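2,3-dehydroadipyl-CoA hydratase (Escherichia coli, PDB 4FZW) catalyses the reversible hydration of 2,3-dehydroadipyl-CoA to 3-hydroxyadipyl-CoA, a step in the breakdown of phenylacetate. Local coordinates at residues V9-R14 and A45-I50; A122-R127 and T167-Q172. One frame throughout, in Å; residues are numbered along the deposited sequence.

Contact 1 of 2, residues V9-R14 and A45-I50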
ATOM      1  N   VAL B   9       7.722 -19.952  33.489  1.00 40.66           N
ATOM      2  CA  VAL B   9       6.870 -18.792  33.582  1.00 37.83           C
ATOM      3  C   VAL B   9       7.115 -18.148  34.924  1.00 39.25           C
ATOM      4  O   VAL B   9       7.072 -18.807  35.951  1.00 36.87           O
ATOM      5  CB  VAL B   9       5.384 -19.186  33.413  1.00 43.21           C
ATOM      6  CG1 VAL B   9       4.476 -17.963  33.511  1.00 33.07           C
ATOM      7  CG2 VAL B   9       5.205 -19.930  32.092  1.00 39.49           C
ATOM      8  N   SER B  10       7.391 -16.853  34.917  1.00 41.82           N
ATOM      9  CA  SER B  10       7.668 -16.162  36.167  1.00 48.79           C
ATOM     10  C   SER B  10       7.123 -14.745  36.109  1.00 47.08           C
ATOM     11  O   SER B  10       6.764 -14.248  35.055  1.00 42.06           O
ATOM     12  CB  SER B  10       9.172 -16.206  36.542  1.00 38.03           C
ATOM     13  OG  SER B  10       9.900 -15.127  36.009  1.00 43.43           O
ATOM     14  N   ARG B  11       7.073 -14.104  37.260  1.00 53.59           N
ATOM     15  CA  ARG B  11       6.297 -12.903  37.412  1.00 51.82           C
ATOM     16  C   ARG B  11       7.038 -11.886  38.257  1.00 61.68           C
ATOM     17  O   ARG B  11       7.690 -12.224  39.244  1.00 66.17           O
ATOM     18  CB  ARG B  11       4.974 -13.261  38.088  1.00 57.91           C
ATOM     19  CG  ARG B  11       4.216 -12.089  38.675  1.00 65.99           C
ATOM     20  CD  ARG B  11       3.172 -11.544  37.715  1.00 65.46           C
ATOM     21  NE  ARG B  11       1.825 -11.825  38.186  1.00 69.20           N
ATOM     22  CZ  ARG B  11       0.721 -11.393  37.588  1.00 72.03           C
ATOM     23  NH1 ARG B  11       0.815 -10.654  36.490  1.00 71.65           N
ATOM     24  NH2 ARG B  11      -0.477 -11.698  38.082  1.00 75.10           N
ATOM     25  N   GLN B  12       6.949 -10.632  37.848  1.00 64.56           N
ATOM     26  CA  GLN B  12       7.365  -9.519  38.686  1.00 67.71           C
ATOM     27  C   GLN B  12       6.362  -8.403  38.529  1.00 69.19           C
ATOM     28  O   GLN B  12       6.404  -7.671  37.546  1.00 70.99           O
ATOM     29  CB  GLN B  12       8.772  -9.045  38.317  1.00 20.00           C
ATOM     30  CG  GLN B  12       9.871 -10.039  38.653  1.00 20.00           C
ATOM     31  CD  GLN B  12      11.240  -9.568  38.209  1.00 20.00           C
ATOM     32  OE1 GLN B  12      11.357  -8.766  37.281  1.00 20.00           O
ATOM     33  NE2 GLN B  12      12.282 -10.063  38.870  1.00 20.00           N
ATOM     34  N   GLN B  13       5.441  -8.280  39.475  1.00 73.35           N
ATOM     35  CA  GLN B  13       4.411  -7.256  39.369  1.00 77.91           C
ATOM     36  C   GLN B  13       3.570  -7.405  38.097  1.00 71.01           C
ATOM     37  O   GLN B  13       2.931  -8.439  37.873  1.00 72.11           O
ATOM     38  CB  GLN B  13       5.044  -5.865  39.413  1.00 20.00           C
ATOM     39  CG  GLN B  13       5.695  -5.519  40.741  1.00 20.00           C
ATOM     40  CD  GLN B  13       4.716  -5.548  41.896  1.00 20.00           C
ATOM     41  OE1 GLN B  13       3.574  -5.108  41.762  1.00 20.00           O
ATOM     42  NE2 GLN B  13       5.159  -6.068  43.037  1.00 20.00           N
ATOM     43  N   ARG B  14       3.557  -6.360  37.281  1.00 66.01           N
ATOM     44  CA  ARG B  14       2.792  -6.354  36.052  1.00 59.02           C
ATOM     45  C   ARG B  14       3.678  -6.737  34.866  1.00 53.58           C
ATOM     46  O   ARG B  14       3.309  -6.534  33.712  1.00 50.75           O
ATOM     47  CB  ARG B  14       2.216  -4.958  35.842  1.00 50.81           C
ATOM     48  CG  ARG B  14       1.736  -4.327  37.147  1.00 49.70           C
ATOM     49  CD  ARG B  14       0.900  -3.102  36.881  1.00 51.40           C
ATOM     50  NE  ARG B  14       0.016  -3.350  35.742  1.00 61.29           N
ATOM     51  CZ  ARG B  14      -1.179  -3.929  35.828  1.00 55.52           C
ATOM     52  NH1 ARG B  14      -1.654  -4.305  37.012  1.00 56.22           N
ATOM     53  NH2 ARG B  14      -1.900  -4.120  34.730  1.00 56.11           N
ATOM     54  N   ALA B  45      -2.483 -11.786  27.415  1.00 45.10           N
ATOM     55  CA  ALA B  45      -3.193 -10.749  26.668  1.00 45.15           C
ATOM     56  C   ALA B  45      -4.421 -10.237  27.427  1.00 44.36           C
ATOM     57  O   ALA B  45      -4.769  -9.058  27.346  1.00 44.98           O
ATOM     58  CB  ALA B  45      -3.591 -11.261  25.294  1.00 42.46           C
ATOM     59  N   THR B  46      -5.051 -11.122  28.195  1.00 44.54           N
ATOM     60  CA  THR B  46      -6.321 -10.794  28.844  1.00 47.39           C
ATOM     61  C   THR B  46      -6.199 -10.697  30.354  1.00 47.92           C
ATOM     62  O   THR B  46      -7.141 -10.296  31.028  1.00 52.26           O
ATOM     63  CB  THR B  46      -7.449 -11.793  28.471  1.00 41.72           C
ATOM     64  OG1 THR B  46      -7.156 -13.088  29.007  1.00 40.02           O
ATOM     65  CG2 THR B  46      -7.549 -11.907  26.970  1.00 33.59           C
ATOM     66  N   ASP B  47      -5.045 -11.063  30.892  1.00 44.57           N
ATOM     67  CA  ASP B  47      -4.810 -10.870  32.319  1.00 47.27           C
ATOM     68  C   ASP B  47      -4.543  -9.398  32.620  1.00 49.54           C
ATOM     69  O   ASP B  47      -3.497  -8.884  32.263  1.00 53.87           O
ATOM     70  CB  ASP B  47      -3.644 -11.730  32.805  1.00 49.46           C
ATOM     71  CG  ASP B  47      -3.355 -11.526  34.281  1.00 53.50           C
ATOM     72  OD1 ASP B  47      -3.930 -10.585  34.866  1.00 53.83           O
ATOM     73  OD2 ASP B  47      -2.548 -12.288  34.861  1.00 51.28           O
ATOM     74  N   THR B  48      -5.487  -8.738  33.288  1.00 52.06           N
ATOM     75  CA  THR B  48      -5.418  -7.290  33.516  1.00 52.09           C
ATOM     76  C   THR B  48      -4.404  -6.903  34.593  1.00 52.44           C
ATOM     77  O   THR B  48      -4.200  -5.713  34.877  1.00 51.12           O
ATOM     78  CB  THR B  48      -6.821  -6.655  33.822  1.00 52.56           C
ATOM     79  OG1 THR B  48      -7.365  -7.221  35.026  1.00 49.24           O
ATOM     80  CG2 THR B  48      -7.789  -6.857  32.634  1.00 48.20           C
ATOM     81  N   SER B  49      -3.760  -7.908  35.178  1.00 50.98           N
ATOM     82  CA  SER B  49      -2.657  -7.650  36.096  1.00 51.54           C
ATOM     83  C   SER B  49      -1.312  -7.633  35.358  1.00 51.37           C
ATOM     84  O   SER B  49      -0.289  -7.265  35.939  1.00 55.26           O
ATOM     85  CB  SER B  49      -2.646  -8.644  37.265  1.00 51.91           C
ATOM     86  OG  SER B  49      -2.185  -9.924  36.877  1.00 51.09           O
ATOM     87  N   ILE B  50      -1.316  -8.011  34.077  1.00 49.32           N
ATOM     88  CA  ILE B  50      -0.105  -7.931  33.257  1.00 47.44           C
ATOM     89  C   ILE B  50      -0.121  -6.754  32.275  1.00 48.70           C
ATOM     90  O   ILE B  50      -1.150  -6.460  31.647  1.00 52.45           O
ATOM     91  CB  ILE B  50       0.151  -9.222  32.469  1.00 47.03           C
ATOM     92  CG1 ILE B  50       0.230 -10.416  33.420  1.00 49.77           C
ATOM     93  CG2 ILE B  50       1.408  -9.067  31.624  1.00 42.92           C
ATOM     94  CD1 ILE B  50       0.432 -11.744  32.740  1.00 48.26           C
TER
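Arg-11 and Arg-14 reach from the first beta hairpin of the crotonase fold to the Asx turn at Asp-47, in the loop that leads from helix 31-46 into strand 52-56. Inside that turn Asp-47 OD1 takes two bonds, both from one face of its carboxylate plane: Ser-49 N lies 2.7 Å from Asp-47 OD1 and sits well above the plane, while the hydroxyl of Ser-49 donates to the same oxygen on its syn side. A type I turn from Asp-47 to Ile-50 is superposed on it.

Arg-11 meets the turn through the hydroxyl of Ser-49 and, more distantly, the carboxylate of Asp-47. Its chain bends at chi2 and chi3, and its end comes nearer the turn than its base. Arg-11 NH2 donates to Ser-49 OG at 2.7 Å, the oxygen 16° out of the guanidinium plane, whereas the NH1 bond to the same oxygen is weak. With its proton committed to Asp-47, Ser-49 OG relays between arginine and carboxylate, whose direct salt bridge, Arg-11 NH2 to Asp-47 OD2, is long at 3.9 Å.

Arg-14 instead uses the backbone of the turn. Ser-49 O lies over the centre of one face of its guanidinium without being a hydrogen-bond partner, and Arg-14 NE bonds to Ser-51 OG just beyond. Backbone bonds from Arg-14 to Ser-51 and Val-52 hold the same end of the hairpin. At the guanidinium edge, Arg-14 NH2 donates in its own plane to Thr-48 O at 2.8 Å, nearly straight at 166°, from above the carbonyl plane of Thr-48.

Contact 2 of 2, residues A122-R127 and T167-Q172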
ATOM      1  N   ALA B 122      20.147  -6.415  24.360  1.00 39.57           N
ATOM      2  CA  ALA B 122      21.085  -7.513  24.103  1.00 35.62           C
ATOM      3  C   ALA B 122      22.245  -7.552  25.095  1.00 38.42           C
ATOM      4  O   ALA B 122      22.559  -6.553  25.748  1.00 38.09           O
ATOM      5  CB  ALA B 122      21.621  -7.418  22.690  1.00 33.16           C
ATOM      6  N   GLY B 123      22.893  -8.712  25.177  1.00 38.83           N
ATOM      7  CA  GLY B 123      24.069  -8.892  25.998  1.00 31.63           C
ATOM      8  C   GLY B 123      25.283  -8.572  25.132  1.00 38.86           C
ATOM      9  O   GLY B 123      25.210  -8.685  23.894  1.00 32.49           O
ATOM     10  N   GLU B 124      26.400  -8.189  25.761  1.00 36.56           N
ATOM     11  CA  GLU B 124      27.591  -7.815  24.996  1.00 36.79           C
ATOM     12  C   GLU B 124      28.025  -8.933  24.052  1.00 35.66           C
ATOM     13  O   GLU B 124      28.527  -8.675  22.958  1.00 35.08           O
ATOM     14  CB  GLU B 124      28.751  -7.430  25.912  1.00 43.21           C
ATOM     15  CG  GLU B 124      29.925  -6.880  25.138  1.00 52.01           C
ATOM     16  CD  GLU B 124      30.849  -6.065  25.992  1.00 64.02           C
ATOM     17  OE1 GLU B 124      30.648  -6.051  27.226  1.00 67.86           O
ATOM     18  OE2 GLU B 124      31.773  -5.437  25.427  1.00 67.33           O
ATOM     19  N   ASN B 125      27.812 -10.175  24.475  1.00 34.42           N
ATOM     20  CA  ASN B 125      28.243 -11.330  23.702  1.00 39.36           C
ATOM     21  C   ASN B 125      27.177 -11.943  22.797  1.00 41.24           C
ATOM     22  O   ASN B 125      27.415 -13.000  22.216  1.00 45.72           O
ATOM     23  CB  ASN B 125      28.800 -12.390  24.648  1.00 48.44           C
ATOM     24  N   ALA B 126      26.014 -11.289  22.689  1.00 39.37           N
ATOM     25  CA  ALA B 126      24.889 -11.798  21.877  1.00 39.73           C
ATOM     26  C   ALA B 126      25.226 -11.820  20.385  1.00 39.10           C
ATOM     27  O   ALA B 126      26.015 -10.995  19.907  1.00 38.42           O
ATOM     28  CB  ALA B 126      23.630 -10.975  22.124  1.00 36.62           C
ATOM     29  N   ARG B 127      24.647 -12.774  19.664  1.00 37.95           N
ATOM     30  CA  ARG B 127      24.804 -12.841  18.208  1.00 39.64           C
ATOM     31  C   ARG B 127      23.438 -12.933  17.507  1.00 36.78           C
ATOM     32  O   ARG B 127      22.477 -13.489  18.039  1.00 33.06           O
ATOM     33  CB  ARG B 127      25.693 -14.019  17.797  1.00 39.93           C
ATOM     34  CG  ARG B 127      26.892 -14.257  18.707  1.00 41.83           C
ATOM     35  CD  ARG B 127      28.126 -13.503  18.259  1.00 42.84           C
ATOM     36  NE  ARG B 127      28.526 -13.859  16.901  1.00 46.59           N
ATOM     37  CZ  ARG B 127      29.556 -13.319  16.259  1.00 46.21           C
ATOM     38  NH1 ARG B 127      30.298 -12.397  16.861  1.00 43.80           N
ATOM     39  NH2 ARG B 127      29.841 -13.693  15.018  1.00 42.68           N
ATOM     40  N   THR B 167      27.492  -9.110  15.569  1.00 33.62           N
ATOM     41  CA  THR B 167      27.584  -8.993  17.012  1.00 34.23           C
ATOM     42  C   THR B 167      26.457  -8.108  17.530  1.00 36.82           C
ATOM     43  O   THR B 167      25.811  -7.396  16.767  1.00 38.41           O
ATOM     44  CB  THR B 167      28.926  -8.386  17.479  1.00 41.29           C
ATOM     45  OG1 THR B 167      29.064  -7.063  16.940  1.00 43.44           O
ATOM     46  CG2 THR B 167      30.111  -9.257  17.055  1.00 30.04           C
ATOM     47  N   ALA B 168      26.251  -8.152  18.839  1.00 36.67           N
ATOM     48  CA  ALA B 168      25.348  -7.252  19.542  1.00 39.03           C
ATOM     49  C   ALA B 168      25.622  -5.780  19.233  1.00 40.19           C
ATOM     50  O   ALA B 168      24.690  -4.984  19.106  1.00 37.90           O
ATOM     51  CB  ALA B 168      25.473  -7.497  21.047  1.00 38.45           C
ATOM     52  N   GLN B 169      26.903  -5.427  19.133  1.00 37.22           N
ATOM     53  CA  GLN B 169      27.315  -4.047  18.886  1.00 39.45           C
ATOM     54  C   GLN B 169      27.028  -3.591  17.453  1.00 36.64           C
ATOM     55  O   GLN B 169      26.553  -2.475  17.226  1.00 34.44           O
ATOM     56  CB  GLN B 169      28.805  -3.833  19.209  1.00 39.17           C
ATOM     57  CG  GLN B 169      29.229  -4.130  20.668  1.00 36.84           C
ATOM     58  CD  GLN B 169      29.220  -5.619  21.007  1.00 44.50           C
ATOM     59  OE1 GLN B 169      29.273  -6.495  20.121  1.00 39.61           O
ATOM     60  NE2 GLN B 169      29.142  -5.909  22.305  1.00 38.77           N
ATOM     61  N   GLN B 170      27.343  -4.447  16.489  1.00 35.07           N
ATOM     62  CA  GLN B 170      26.912  -4.202  15.123  1.00 39.20           C
ATOM     63  C   GLN B 170      25.387  -4.058  15.047  1.00 37.41           C
ATOM     64  O   GLN B 170      24.871  -3.219  14.292  1.00 38.38           O
ATOM     65  CB  GLN B 170      27.367  -5.329  14.186  1.00 39.66           C
ATOM     66  CG  GLN B 170      28.874  -5.396  13.910  1.00 33.77           C
ATOM     67  CD  GLN B 170      29.253  -6.703  13.261  1.00 36.90           C
ATOM     68  OE1 GLN B 170      28.910  -7.777  13.771  1.00 34.14           O
ATOM     69  NE2 GLN B 170      29.932  -6.629  12.109  1.00 35.05           N
ATOM     70  N   ALA B 171      24.671  -4.846  15.846  1.00 31.90           N
ATOM     71  CA  ALA B 171      23.210  -4.864  15.750  1.00 34.84           C
ATOM     72  C   ALA B 171      22.600  -3.625  16.372  1.00 37.20           C
ATOM     73  O   ALA B 171      21.524  -3.213  15.973  1.00 36.18           O
ATOM     74  CB  ALA B 171      22.607  -6.137  16.351  1.00 35.77           C
ATOM     75  N   GLN B 172      23.285  -3.020  17.338  1.00 37.00           N
ATOM     76  CA  GLN B 172      22.787  -1.780  17.936  1.00 35.19           C
ATOM     77  C   GLN B 172      22.980  -0.605  16.983  1.00 36.35           C
ATOM     78  O   GLN B 172      22.101   0.255  16.857  1.00 36.16           O
ATOM     79  CB  GLN B 172      23.462  -1.482  19.272  1.00 37.74           C
ATOM     80  CG  GLN B 172      23.115  -0.100  19.797  1.00 38.12           C
ATOM     81  CD  GLN B 172      23.400   0.061  21.264  1.00 41.03           C
ATOM     82  OE1 GLN B 172      24.165  -0.703  21.850  1.00 46.46           O
ATOM     83  NE2 GLN B 172      22.781   1.061  21.872  1.00 43.62           N
TER
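The N-terminus of helix 168-173 carries a capping box, and its first turn packs against the type I turn Gly-123 to Ala-126, which joins strands 119-123 and 127-129 of the crotonase fold. Thr-167 is the N-cap: Gln-170 N donates to Thr-167 OG1 at 3.2 Å and 174°, and in return Thr-167 N donates to Gln-170 OE1 at 2.6 Å, in the plane of that amide carbonyl.

Thr-167 also forms an antiparallel, non-hydrogen-bonded pair with Arg-127, both side chains on the same face of the small sheet. There the methyl Thr-167 CG2 lies beside Arg-127 NH1, the two chains passing at an oblique angle. One residue further, Ala-168 N gives a weak bond to Ala-126 O, bent to 127°.

Apolar contact centres on Ala-168, whose methyl points at the turn. Ala-168 CB lies 4.1 Å from Ala-126 CB and also touches the methyl of Ala-122. The carbonyl oxygen of Gly-123 is a polar neighbour of the same methyl.

Gln-169 makes the side-chain hydrogen bond of the contact. Its chain bends at chi2 (71°), which turns CD back toward the turn, and Gln-169 NE2 donates to Glu-124 O at 2.9 Å, on a carbonyl lone pair and close to its own amide plane. The same nitrogen rests by Glu-124 CG. An alanine in place of Gln-169 would probably leave Glu-124 O without this donor and open a gap beside CG of Glu-124.

Strand 180-181 lies next to this site: Val-180 touches Gln-169 and Gln-172, while Ala-122 bonds through its backbone to Asp-179 and Phe-181. At the other end, backbone bonds of Arg-127 with Gly-104 and Ala-106 join it to strand 105-107 and the residue before it.

How the contacts relate
Both contacts reach the six-stranded sheet, but at different strands: contact 1 at its outermost strand 7-12, contact 2 at strand 119-123, beside the other outermost strand, 180-181. Their centres are 28 Å apart and their nearest atoms about 16 Å apart, so they do not touch. Contact 1 is a surface contact, with one buried residue among seven, whereas contact 2 is partly buried, with four among eight. The chemistry follows: contact 1 relies on two arginines that bond to a hydroxyl and a backbone carbonyl, with a carboxylate more distant, at the exit of a helix, contact 2 on alanine methyls and uncharged amide donors at the start of one. The buried areas nevertheless match closely, 282 and 276 Å².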